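Local coordinates for protein exodeoxyribonuclease 10 (Escherichia coli, PDB 4FZX) that degrades single- and double-stranded DNA exonucleolytically with 3'-to-5' polarity, as a magnesium-dependent DEDDh nuclease active in DNA repair, at residues C[49-53]-C[132-136]; C[114-118]-C[142-146]. One frame throughout, in Å; residues are numbered along the deposited sequence.

Overall arrangement
Both contacts involve the neighbourhood of helix 136-154, contact 1 through the loop leading into its N-terminus and contact 2 through its middle; their centres lie 15 Å apart. Contact 1 (49-53 with 132-136) is partly buried and mixed in character: a guanidinium-histidine stack, a bridging water and one CH-pi contact beside DG17 of chain A, with no direct hydrogen bond between segments. Contact 2 (114-118 with 142-146) is a buried helix pair, mostly apolar, with a single weak hydrogen bond. The two meet, H133 NE2 lying 3.5 Å from M115 CB. Each touches the DNA, contact 2 at the phosphate of DA16 of chain A, so together they border successive nucleotides of one strand near the sodium site.

Contact 1: C[49-53]-C[132-136]; sequences AIHRI and HHHRA. With nucleotides of chain A.
Residues 49-51 end a helix; R52 breaks it with left-handed phi/psi (58/38), and I53 N donates back to H51 ND1 at 3.0 Å. Opposite, H132-R135 form a type II turn (H133 -46/130, H134 84/11; R135 N to H132 O 2.9 Å), with R135 as N-cap of helix 136-154. The register sets H51 CA 4.9 Å from H134 CA. H134 (chi1 m) points toward the helix end: its CB is 3.4 Å from I50 O, and I50 CG2 sits over its ring face, 3.7 Å from the centroid, a CH-pi contact. R52 (chi1 m, chi2 t, chi3 -88°) lays its guanidinium flat on H132 (chi1 p), centres 3.6 Å apart and planes at 18°, while H132 ND1 donates to H133 O at 2.8 Å. One water joins R52 O (3.0 Å), H132 NE2 (2.8 Å) and R135 NH1 (3.1 Å); R135 also forms a salt bridge with E18. On the DNA side, I50 CD1 approaches C5 of DG17 of chain A to 3.4 Å. The H134 side chain is about 5 Å from a sodium ion, and H134 precedes metal ligand D139 by five residues, the spacing of the histidine in the HX4D motif of a DEDDh exonuclease active site.

Contact 2: C[114-118]-C[142-146]; sequences NMALY and ITAAL. With nucleotides of chain A.
I142 overlaps the Y118 ring: its CD1 stands 3.9 Å from the ring centroid, 16° off the normal, a CH-pi contact over one face, and its CG2 comes within 3.6 Å of Y118 CD2. Both segments are helical throughout, and their local axes approach to 9.9 Å with a signed crossing angle of 49°, the N-to-C directions being nearer parallel than antiparallel. The register pairs N114 with T143 (CA to CA 6.9 Å) and Y118 with L146 (6.5 Å). I142 (chi1 m, chi2 m) has its CB directed toward helix 114-120, whereas Y118 starts sideways and, with chi1 t and chi2 -96°, swings its ring over I142, bringing CE2 to 4.2 Å from A145 CB at the ring edge. Y118 OH is hydrogen-bonded to V125 N. L146 (chi1 t, chi2 p) meets L117, whose CG is 4.1 Å from L146 CD2. Near the start of helix 114-120, N114 (chi1 t) places ND2 3.7 Å from I142 CG2 and 3.1 Å from T143 OG1; the latter is a weak hydrogen bond at 129°, and T143 OG1 is also hydrogen-bonded to D139 O. The A144 side chain meets strands 2-9 and 16-25, so helix 136-154 packs on the sheet as well as on helix 114-120 in this RNase H-like fold. N114 N donates to OP1 of DA16 of chain A at 2.9 Å and 166°. The chemistry implies close apolar and CH-pi packing between the helices plus one weak hydrogen bond, with other polar partners in V125, D139 and the DNA phosphate.

Contact 1: C[49-53]-C[132-136]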
ATOM      1  N   ALA C  49      -3.290 -42.823  -8.663  1.00 12.55           N
ATOM      2  CA  ALA C  49      -4.734 -42.613  -8.669  1.00 13.32           C
ATOM      3  C   ALA C  49      -5.091 -41.366  -9.445  1.00 13.41           C
ATOM      4  O   ALA C  49      -6.228 -41.213  -9.924  1.00 14.32           O
ATOM      5  CB  ALA C  49      -5.275 -42.518  -7.244  1.00 12.86           C
ATOM      6  N   ILE C  50      -4.127 -40.452  -9.523  1.00 12.44           N
ATOM      7  CA  ILE C  50      -4.285 -39.220 -10.268  1.00 11.71           C
ATOM      8  C   ILE C  50      -3.987 -39.404 -11.769  1.00 12.42           C
ATOM      9  O   ILE C  50      -4.832 -39.101 -12.601  1.00 12.79           O
ATOM     10  CB  ILE C  50      -3.411 -38.081  -9.664  1.00 11.28           C
ATOM     11  CG1 ILE C  50      -3.885 -37.749  -8.242  1.00 13.52           C
ATOM     12  CG2 ILE C  50      -3.459 -36.855 -10.549  1.00  9.43           C
ATOM     13  CD1 ILE C  50      -2.912 -36.881  -7.436  1.00 14.62           C
ATOM     14  N   HIS C  51      -2.777 -39.865 -12.114  1.00 11.56           N
ATOM     15  CA  HIS C  51      -2.384 -39.908 -13.526  1.00 12.55           C
ATOM     16  C   HIS C  51      -2.673 -41.247 -14.203  1.00 12.63           C
ATOM     17  O   HIS C  51      -2.716 -41.325 -15.428  1.00 13.17           O
ATOM     18  CB  HIS C  51      -0.923 -39.495 -13.727  1.00 10.81           C
ATOM     19  CG  HIS C  51       0.044 -40.306 -12.933  1.00 11.12           C
ATOM     20  ND1 HIS C  51      -0.021 -41.682 -12.865  1.00  8.21           N
ATOM     21  CD2 HIS C  51       1.051 -39.934 -12.106  1.00  6.44           C
ATOM     22  CE1 HIS C  51       0.942 -42.124 -12.078  1.00  7.85           C
ATOM     23  NE2 HIS C  51       1.627 -41.085 -11.634  1.00  6.25           N
ATOM     24  N   ARG C  52      -2.906 -42.277 -13.391  1.00 12.88           N
ATOM     25  CA  ARG C  52      -3.312 -43.595 -13.870  1.00 14.22           C
ATOM     26  C   ARG C  52      -2.291 -44.159 -14.841  1.00 14.75           C
ATOM     27  O   ARG C  52      -2.637 -44.763 -15.865  1.00 15.39           O
ATOM     28  CB  ARG C  52      -4.698 -43.549 -14.500  1.00 14.28           C
ATOM     29  CG  ARG C  52      -5.822 -43.431 -13.482  1.00 18.17           C
ATOM     30  CD  ARG C  52      -7.148 -43.257 -14.174  1.00 25.10           C
ATOM     31  NE  ARG C  52      -7.437 -41.859 -14.448  1.00 30.88           N
ATOM     32  CZ  ARG C  52      -8.339 -41.444 -15.333  1.00 35.63           C
ATOM     33  NH1 ARG C  52      -8.997 -42.323 -16.081  1.00 35.89           N
ATOM     34  NH2 ARG C  52      -8.551 -40.147 -15.500  1.00 37.34           N
ATOM     35  N   ILE C  53      -1.029 -43.901 -14.534  1.00 13.48           N
ATOM     36  CA  ILE C  53       0.060 -44.550 -15.205  1.00 12.19           C
ATOM     37  C   ILE C  53       0.603 -45.611 -14.281  1.00 12.31           C
ATOM     38  O   ILE C  53       0.995 -45.315 -13.148  1.00 11.14           O
ATOM     39  CB  ILE C  53       1.179 -43.534 -15.561  1.00 13.21           C
ATOM     40  CG1 ILE C  53       0.606 -42.444 -16.483  1.00 13.61           C
ATOM     41  CG2 ILE C  53       2.373 -44.262 -16.207  1.00 10.62           C
ATOM     42  CD1 ILE C  53       1.425 -41.164 -16.565  1.00 14.87           C
ATOM     43  N   HIS C 132      -6.454 -38.280 -21.053  1.00 14.93           N
ATOM     44  CA  HIS C 132      -7.375 -37.710 -20.092  1.00 13.35           C
ATOM     45  C   HIS C 132      -6.629 -36.715 -19.221  1.00 13.17           C
ATOM     46  O   HIS C 132      -5.408 -36.619 -19.287  1.00 10.02           O
ATOM     47  CB  HIS C 132      -8.027 -38.807 -19.220  1.00 12.84           C
ATOM     48  CG  HIS C 132      -7.043 -39.741 -18.577  1.00 13.79           C
ATOM     49  ND1 HIS C 132      -6.258 -39.375 -17.502  1.00 14.12           N
ATOM     50  CD2 HIS C 132      -6.698 -41.015 -18.875  1.00 10.32           C
ATOM     51  CE1 HIS C 132      -5.458 -40.376 -17.181  1.00 10.58           C
ATOM     52  NE2 HIS C 132      -5.694 -41.378 -18.007  1.00 10.41           N
ATOM     53  N   HIS C 133      -7.392 -35.928 -18.468  1.00 13.80           N
ATOM     54  CA  HIS C 133      -6.867 -35.026 -17.464  1.00 14.69           C
ATOM     55  C   HIS C 133      -5.816 -35.733 -16.606  1.00 14.18           C
ATOM     56  O   HIS C 133      -5.994 -36.888 -16.193  1.00 13.39           O
ATOM     57  CB  HIS C 133      -8.031 -34.484 -16.614  1.00 16.20           C
ATOM     58  CG  HIS C 133      -7.631 -33.448 -15.604  1.00 23.13           C
ATOM     59  ND1 HIS C 133      -6.525 -32.634 -15.757  1.00 26.62           N
ATOM     60  CD2 HIS C 133      -8.225 -33.063 -14.447  1.00 25.76           C
ATOM     61  CE1 HIS C 133      -6.445 -31.810 -14.726  1.00 27.92           C
ATOM     62  NE2 HIS C 133      -7.482 -32.028 -13.934  1.00 28.10           N
ATOM     63  N   HIS C 134      -4.663 -35.091 -16.463  1.00 15.00           N
ATOM     64  CA  HIS C 134      -3.549 -35.649 -15.690  1.00 15.73           C
ATOM     65  C   HIS C 134      -2.692 -36.626 -16.495  1.00 14.66           C
ATOM     66  O   HIS C 134      -1.806 -37.278 -15.946  1.00 14.57           O
ATOM     67  CB  HIS C 134      -4.043 -36.317 -14.410  1.00 17.05           C
ATOM     68  CG  HIS C 134      -4.885 -35.429 -13.554  1.00 20.06           C
ATOM     69  ND1 HIS C 134      -4.382 -34.316 -12.918  1.00 23.92           N
ATOM     70  CD2 HIS C 134      -6.194 -35.498 -13.217  1.00 25.50           C
ATOM     71  CE1 HIS C 134      -5.344 -33.736 -12.223  1.00 27.08           C
ATOM     72  NE2 HIS C 134      -6.453 -34.438 -12.381  1.00 28.40           N
ATOM     73  N   ARG C 135      -2.905 -36.674 -17.803  1.00 12.85           N
ATOM     74  CA  ARG C 135      -1.866 -37.165 -18.692  1.00 11.00           C
ATOM     75  C   ARG C 135      -1.148 -35.970 -19.280  1.00 11.10           C
ATOM     76  O   ARG C 135      -1.778 -34.982 -19.639  1.00 11.87           O
ATOM     77  CB  ARG C 135      -2.434 -38.079 -19.776  1.00 10.12           C
ATOM     78  CG  ARG C 135      -3.020 -39.415 -19.234  1.00  9.40           C
ATOM     79  CD  ARG C 135      -1.934 -40.354 -18.653  1.00  4.95           C
ATOM     80  NE  ARG C 135      -0.903 -40.671 -19.644  1.00  8.03           N
ATOM     81  CZ  ARG C 135      -0.997 -41.632 -20.561  1.00  9.51           C
ATOM     82  NH1 ARG C 135      -2.046 -42.451 -20.578  1.00  9.20           N
ATOM     83  NH2 ARG C 135      -0.018 -41.802 -21.437  1.00  8.05           N
ATOM     84  N   ALA C 136       0.179 -36.036 -19.312  1.00  9.87           N
ATOM     85  CA  ALA C 136       0.985 -34.849 -19.513  1.00  9.42           C
ATOM     86  C   ALA C 136       0.578 -34.025 -20.733  1.00  9.22           C
ATOM     87  O   ALA C 136       0.405 -32.816 -20.611  1.00  9.34           O
ATOM     88  CB  ALA C 136       2.467 -35.206 -19.568  1.00 10.13           C
TER
ATOM     89  P    DG A  17      -0.033 -31.778 -11.467  1.00 10.08           P
ATOM     90  OP1  DG A  17       0.217 -31.953 -12.910  1.00 14.68           O
ATOM     91  OP2  DG A  17      -1.417 -31.544 -11.014  1.00 11.88           O
ATOM     92  O5'  DG A  17       0.571 -33.002 -10.660  1.00 12.51           O
ATOM     93  C5'  DG A  17       1.876 -33.450 -10.965  1.00 11.45           C
ATOM     94  C4'  DG A  17       2.171 -34.798 -10.344  1.00 11.09           C
ATOM     95  O4'  DG A  17       2.302 -34.618  -8.928  1.00 12.62           O
ATOM     96  C3'  DG A  17       1.113 -35.881 -10.515  1.00 12.15           C
ATOM     97  O3'  DG A  17       1.366 -36.565 -11.730  1.00 14.84           O
ATOM     98  C2'  DG A  17       1.378 -36.786  -9.311  1.00 11.40           C
ATOM     99  C1'  DG A  17       1.862 -35.787  -8.266  1.00 17.06           C
ATOM    100  N9   DG A  17       0.808 -35.340  -7.385  1.00 17.95           N
ATOM    101  C8   DG A  17      -0.056 -34.296  -7.610  1.00 16.69           C
ATOM    102  N7   DG A  17      -0.898 -34.119  -6.640  1.00 18.30           N
ATOM    103  C5   DG A  17      -0.546 -35.099  -5.717  1.00 20.90           C
ATOM    104  C6   DG A  17      -1.106 -35.380  -4.459  1.00 25.48           C
ATOM    105  O6   DG A  17      -2.038 -34.775  -3.909  1.00 28.05           O
ATOM    106  N1   DG A  17      -0.475 -36.464  -3.843  1.00 27.29           N
ATOM    107  C2   DG A  17       0.585 -37.177  -4.385  1.00 29.32           C
ATOM    108  N2   DG A  17       1.073 -38.203  -3.652  1.00 30.62           N
ATOM    109  N3   DG A  17       1.112 -36.920  -5.580  1.00 20.68           N
ATOM    110  C4   DG A  17       0.490 -35.871  -6.171  1.00 18.76           C
TER
HETATM  111  O   HOH W   1      -3.799 -43.467 -18.255  1.00 15.06           O

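Contact 2: C[114-118]-C[142-146]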
ATOM      1  N   ASN C 114      -5.067 -25.877 -12.097  1.00 14.22           N
ATOM      2  CA  ASN C 114      -5.074 -25.881 -13.562  1.00 16.52           C
ATOM      3  C   ASN C 114      -6.483 -26.068 -14.137  1.00 17.41           C
ATOM      4  O   ASN C 114      -6.919 -25.283 -14.985  1.00 16.21           O
ATOM      5  CB  ASN C 114      -4.099 -26.944 -14.116  1.00 16.08           C
ATOM      6  CG  ASN C 114      -3.682 -26.682 -15.576  1.00 17.22           C
ATOM      7  OD1 ASN C 114      -3.543 -25.544 -16.007  1.00 17.99           O
ATOM      8  ND2 ASN C 114      -3.412 -27.752 -16.306  1.00 18.12           N
HETATM    9  N   MSE C 115      -7.202 -27.086 -13.658  1.00 18.91           N
HETATM   10  CA  MSE C 115      -8.533 -27.376 -14.199  1.00 20.72           C
HETATM   11  C   MSE C 115      -9.606 -26.410 -13.708  1.00 19.99           C
HETATM   12  O   MSE C 115     -10.530 -26.070 -14.455  1.00 21.19           O
HETATM   13  CB  MSE C 115      -8.965 -28.816 -13.937  1.00 22.04           C
HETATM   14  CG  MSE C 115     -10.279 -29.204 -14.678  1.00 30.66           C
HETATM   15 SE   MSE C 115     -10.147 -29.021 -16.650  1.00 52.21          SE
HETATM   16  CE  MSE C 115     -12.020 -29.355 -17.142  1.00 50.86           C
ATOM     17  N   ALA C 116      -9.476 -25.935 -12.473  1.00 18.71           N
ATOM     18  CA  ALA C 116     -10.399 -24.916 -11.985  1.00 18.70           C
ATOM     19  C   ALA C 116     -10.343 -23.645 -12.849  1.00 18.43           C
ATOM     20  O   ALA C 116     -11.372 -23.074 -13.181  1.00 18.96           O
ATOM     21  CB  ALA C 116     -10.124 -24.595 -10.545  1.00 18.38           C
ATOM     22  N   LEU C 117      -9.135 -23.223 -13.215  1.00 17.46           N
ATOM     23  CA  LEU C 117      -8.955 -22.070 -14.085  1.00 18.24           C
ATOM     24  C   LEU C 117      -9.592 -22.352 -15.442  1.00 17.48           C
ATOM     25  O   LEU C 117     -10.371 -21.558 -15.951  1.00 15.87           O
ATOM     26  CB  LEU C 117      -7.462 -21.790 -14.285  1.00 18.02           C
ATOM     27  CG  LEU C 117      -6.712 -20.651 -13.588  1.00 22.28           C
ATOM     28  CD1 LEU C 117      -7.605 -19.595 -12.924  1.00 17.03           C
ATOM     29  CD2 LEU C 117      -5.650 -21.180 -12.641  1.00 19.72           C
ATOM     30  N   TYR C 118      -9.230 -23.479 -16.040  1.00 18.97           N
ATOM     31  CA  TYR C 118      -9.800 -23.867 -17.333  1.00 21.74           C
ATOM     32  C   TYR C 118     -11.333 -23.835 -17.298  1.00 23.07           C
ATOM     33  O   TYR C 118     -11.971 -23.344 -18.238  1.00 22.58           O
ATOM     34  CB  TYR C 118      -9.332 -25.258 -17.737  1.00 20.44           C
ATOM     35  CG  TYR C 118      -9.736 -25.647 -19.135  1.00 23.46           C
ATOM     36  CD1 TYR C 118     -10.881 -26.406 -19.366  1.00 24.74           C
ATOM     37  CD2 TYR C 118      -8.950 -25.291 -20.232  1.00 26.86           C
ATOM     38  CE1 TYR C 118     -11.243 -26.790 -20.646  1.00 24.22           C
ATOM     39  CE2 TYR C 118      -9.313 -25.657 -21.525  1.00 27.36           C
ATOM     40  CZ  TYR C 118     -10.465 -26.404 -21.725  1.00 28.58           C
ATOM     41  OH  TYR C 118     -10.832 -26.769 -23.004  1.00 32.10           O
ATOM     42  N   ILE C 142      -4.321 -27.831 -21.904  1.00 10.22           N
ATOM     43  CA  ILE C 142      -5.092 -27.033 -20.957  1.00  9.43           C
ATOM     44  C   ILE C 142      -4.299 -25.785 -20.567  1.00  9.48           C
ATOM     45  O   ILE C 142      -4.795 -24.668 -20.650  1.00  9.71           O
ATOM     46  CB  ILE C 142      -5.409 -27.838 -19.669  1.00  8.86           C
ATOM     47  CG1 ILE C 142      -6.234 -29.090 -19.994  1.00  9.30           C
ATOM     48  CG2 ILE C 142      -6.116 -26.956 -18.653  1.00  8.36           C
ATOM     49  CD1 ILE C 142      -7.465 -28.833 -20.835  1.00 12.71           C
ATOM     50  N   THR C 143      -3.039 -25.987 -20.207  1.00  9.76           N
ATOM     51  CA  THR C 143      -2.207 -24.902 -19.718  1.00 10.35           C
ATOM     52  C   THR C 143      -1.885 -23.924 -20.844  1.00 10.75           C
ATOM     53  O   THR C 143      -1.987 -22.716 -20.661  1.00 11.45           O
ATOM     54  CB  THR C 143      -0.934 -25.443 -19.070  1.00  9.94           C
ATOM     55  OG1 THR C 143      -1.304 -26.355 -18.029  1.00 12.05           O
ATOM     56  CG2 THR C 143      -0.068 -24.316 -18.478  1.00  7.21           C
ATOM     57  N   ALA C 144      -1.644 -24.453 -22.039  1.00 10.52           N
ATOM     58  CA  ALA C 144      -1.424 -23.607 -23.208  1.00 11.15           C
ATOM     59  C   ALA C 144      -2.653 -22.750 -23.487  1.00 11.81           C
ATOM     60  O   ALA C 144      -2.539 -21.534 -23.686  1.00 12.41           O
ATOM     61  CB  ALA C 144      -1.067 -24.455 -24.435  1.00  9.73           C
ATOM     62  N   ALA C 145      -3.833 -23.369 -23.480  1.00 12.26           N
ATOM     63  CA  ALA C 145      -5.076 -22.598 -23.642  1.00 12.94           C
ATOM     64  C   ALA C 145      -5.193 -21.515 -22.571  1.00 12.64           C
ATOM     65  O   ALA C 145      -5.590 -20.388 -22.850  1.00 14.22           O
ATOM     66  CB  ALA C 145      -6.314 -23.527 -23.620  1.00 12.28           C
ATOM     67  N   LEU C 146      -4.840 -21.861 -21.340  1.00 12.64           N
ATOM     68  CA  LEU C 146      -4.850 -20.896 -20.259  1.00 11.66           C
ATOM     69  C   LEU C 146      -3.855 -19.755 -20.497  1.00 12.01           C
ATOM     70  O   LEU C 146      -4.150 -18.599 -20.212  1.00 12.57           O
ATOM     71  CB  LEU C 146      -4.551 -21.584 -18.932  1.00 11.39           C
ATOM     72  CG  LEU C 146      -4.325 -20.650 -17.744  1.00 11.66           C
ATOM     73  CD1 LEU C 146      -5.559 -19.759 -17.485  1.00 11.02           C
ATOM     74  CD2 LEU C 146      -3.923 -21.438 -16.494  1.00 11.21           C
TER
ATOM     75  P    DA A  16      -2.864 -27.744  -9.126  1.00 10.99           P
ATOM     76  OP1  DA A  16      -3.160 -27.473 -10.547  1.00 13.51           O
ATOM     77  OP2  DA A  16      -3.734 -28.601  -8.270  1.00 16.88           O
ATOM     78  O5'  DA A  16      -1.364 -28.311  -9.046  1.00 12.82           O
ATOM     79  C5'  DA A  16      -0.324 -27.725  -9.803  1.00  9.29           C
ATOM     80  C4'  DA A  16       0.961 -28.531  -9.641  1.00  9.43           C
ATOM     81  O4'  DA A  16       1.558 -28.207  -8.353  1.00 10.64           O
ATOM     82  C3'  DA A  16       0.770 -30.053  -9.628  1.00 12.80           C
ATOM     83  O3'  DA A  16       0.894 -30.590 -10.969  1.00  9.30           O
ATOM     84  C2'  DA A  16       1.900 -30.526  -8.707  1.00  9.16           C
ATOM     85  C1'  DA A  16       2.023 -29.370  -7.722  1.00 11.51           C
ATOM     86  N9   DA A  16       1.245 -29.605  -6.529  1.00 14.42           N
ATOM     87  C8   DA A  16      -0.063 -29.953  -6.448  1.00 19.10           C
ATOM     88  N7   DA A  16      -0.465 -30.194  -5.227  1.00 20.55           N
ATOM     89  C5   DA A  16       0.659 -29.979  -4.465  1.00 15.96           C
ATOM     90  C6   DA A  16       0.887 -30.094  -3.089  1.00 19.96           C
ATOM     91  N6   DA A  16      -0.059 -30.435  -2.210  1.00 19.71           N
ATOM     92  N1   DA A  16       2.136 -29.858  -2.656  1.00 25.01           N
ATOM     93  C2   DA A  16       3.084 -29.529  -3.553  1.00 26.61           C
ATOM     94  N3   DA A  16       2.990 -29.402  -4.880  1.00 19.36           N
ATOM     95  C4   DA A  16       1.728 -29.640  -5.258  1.00 17.27           C
TER